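Local coordinates for MutT/nudix family protein (Streptococcus pneumoniae, PDB 4HFQ) that hydrolyses the diphosphate bond of UDP-linked precursors of peptidoglycan biosynthesis, as a UDP-X diphosphatase of the Nudix hydrolase family, at the interface of chains A and B. Coordinates in Å, arbitrary orientation; residue numbers count along the deposited sequence, not the author numbering. Chains: chain A/B, MutT/nudix family protein.

The interface of chains A and B. Residues chain A 1, 5-6, 9, 13, 43; chain B 6, 43, 46, 50.
B:Gln46 meets A:Met1 through its backbone carbonyl and A:Tyr9 through its side-chain amide. Its carbonyl O accepts a hydrogen bond from A:Met1 N at 2.9 Å; the C=O...N angle of 156°, in the carbonyl plane, shows a well-directed bond. At the other end of the extended side chain, the amide NE2 donates to the phenol OH of A:Tyr9 at 3.0 Å. This bond is bent, 132° at the hydrogen, with the phenol tilted from the amide plane. The amide oxygen OE1 lies 2.9 Å from the O of water 1, which also contacts the carboxylate of A:Asp5; the NE2 bond and this water bridge together may limit rotation of the terminal amide, while the backbone bond anchors the main chain.

Apolar contacts lie alongside these polar links. B:Met43 lays CG over the centre of the A:Tyr9 ring, 3.5 Å from its centroid, as the two side chains run past each other in opposite directions. Beyond the ring, B:Met43 and A:Met13 reach toward each other tip to tip, with B:Met43 SD 3.4 Å from the A:Met13 methyl CE. A:Met1, bent at chi3 (-65°), brings CE to 3.6 Å from B:Met43 CA, while its sulfur sits in plane at the edge of the B:Phe6 ring. B:Leu50 CD1 caps one face of A:Phe6, off-centre, 3.8 Å from the ring centroid.

The patch belongs to a two-fold symmetric interface of the deposited assembly, possibly the biological dimer, where helices 3-23 and 27-47 of chain A pack against helices 3-23 and 27-45 of chain B, with B:Gln46 and B:Leu50 in the loop that follows.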
# COMPACT_ATOMS: atom_id res chain seq x y z
N MET A 1 -24.95 -0.36 7.44
CA MET A 1 -23.53 -0.20 6.99
C MET A 1 -23.27 1.22 6.52
O MET A 1 -24.05 1.77 5.76
CB MET A 1 -23.22 -1.18 5.85
CG MET A 1 -21.74 -1.17 5.48
SD MET A 1 -21.32 -2.41 4.26
CE MET A 1 -21.63 -3.92 5.18
N ASP A 5 -17.37 1.96 5.10
CA ASP A 5 -17.16 0.55 5.39
C ASP A 5 -17.50 -0.29 4.18
O ASP A 5 -16.77 -1.22 3.86
CB ASP A 5 -17.94 0.11 6.62
CG ASP A 5 -17.34 0.64 7.90
OD1 ASP A 5 -16.10 0.71 8.01
OD2 ASP A 5 -18.11 0.98 8.81
N PHE A 6 -18.59 0.00 3.47
CA PHE A 6 -18.89 -0.73 2.24
C PHE A 6 -17.70 -0.68 1.28
O PHE A 6 -17.28 -1.71 0.75
CB PHE A 6 -20.16 -0.21 1.53
CG PHE A 6 -20.39 -0.87 0.21
CD1 PHE A 6 -20.88 -2.17 0.16
CD2 PHE A 6 -20.04 -0.25 -0.98
CE1 PHE A 6 -21.09 -2.81 -1.04
CE2 PHE A 6 -20.22 -0.89 -2.20
CZ PHE A 6 -20.75 -2.17 -2.23
N TYR A 9 -14.82 -2.84 2.57
CA TYR A 9 -15.15 -4.27 2.39
C TYR A 9 -14.99 -4.67 0.94
O TYR A 9 -14.37 -5.71 0.67
CB TYR A 9 -16.59 -4.56 2.83
CG TYR A 9 -16.80 -4.71 4.32
CD1 TYR A 9 -16.11 -5.68 5.05
CD2 TYR A 9 -17.69 -3.89 5.01
CE1 TYR A 9 -16.30 -5.84 6.40
CE2 TYR A 9 -17.89 -4.03 6.38
CZ TYR A 9 -17.18 -4.99 7.07
OH TYR A 9 -17.33 -5.17 8.44
N MET A 13 -12.32 -7.44 -0.48
CA MET A 13 -12.76 -8.67 -1.13
C MET A 13 -12.25 -8.80 -2.56
O MET A 13 -11.89 -9.91 -2.99
CB MET A 13 -14.28 -8.76 -1.10
CG MET A 13 -14.78 -8.99 0.31
SD MET A 13 -16.50 -9.51 0.44
CE MET A 13 -17.28 -8.00 -0.08
N MET A 43 -22.62 -6.58 -7.60
CA MET A 43 -22.95 -5.83 -6.41
C MET A 43 -22.50 -4.38 -6.53
O MET A 43 -23.25 -3.47 -6.18
CB MET A 43 -22.34 -6.50 -5.17
CG MET A 43 -22.66 -5.74 -3.89
SD MET A 43 -22.04 -6.59 -2.45
CE MET A 43 -20.33 -6.22 -2.62
N PHE B 6 -28.84 -6.21 -1.16
CA PHE B 6 -27.54 -6.39 -0.53
C PHE B 6 -27.46 -7.79 0.07
O PHE B 6 -26.47 -8.50 -0.17
CB PHE B 6 -27.37 -5.30 0.53
CG PHE B 6 -25.94 -5.07 1.01
CD1 PHE B 6 -24.84 -5.67 0.40
CD2 PHE B 6 -25.72 -4.20 2.07
CE1 PHE B 6 -23.55 -5.43 0.87
CE2 PHE B 6 -24.44 -3.95 2.53
CZ PHE B 6 -23.36 -4.56 1.93
N MET B 43 -20.52 -8.15 7.14
CA MET B 43 -21.33 -7.38 6.21
C MET B 43 -22.81 -7.72 6.34
O MET B 43 -23.65 -6.82 6.33
CB MET B 43 -20.87 -7.60 4.78
CG MET B 43 -19.47 -7.03 4.51
SD MET B 43 -18.94 -7.35 2.82
CE MET B 43 -19.84 -6.04 1.99
N GLN B 46 -24.41 -6.14 9.22
CA GLN B 46 -24.52 -4.69 9.01
C GLN B 46 -25.42 -4.33 7.82
O GLN B 46 -25.50 -3.17 7.42
CB GLN B 46 -23.13 -4.10 8.74
CG GLN B 46 -22.14 -4.14 9.89
CD GLN B 46 -20.75 -3.70 9.45
OE1 GLN B 46 -20.59 -2.80 8.61
NE2 GLN B 46 -19.74 -4.34 9.99
N LEU B 50 -27.88 1.24 0.96
CA LEU B 50 -26.67 1.98 0.67
C LEU B 50 -27.03 3.17 -0.19
O LEU B 50 -27.86 3.07 -1.09
CB LEU B 50 -25.64 1.08 -0.04
CG LEU B 50 -25.08 -0.10 0.75
CD1 LEU B 50 -24.25 -0.96 -0.18
CD2 LEU B 50 -24.27 0.36 1.94
O HOH W 1 -20.72 0.13 8.89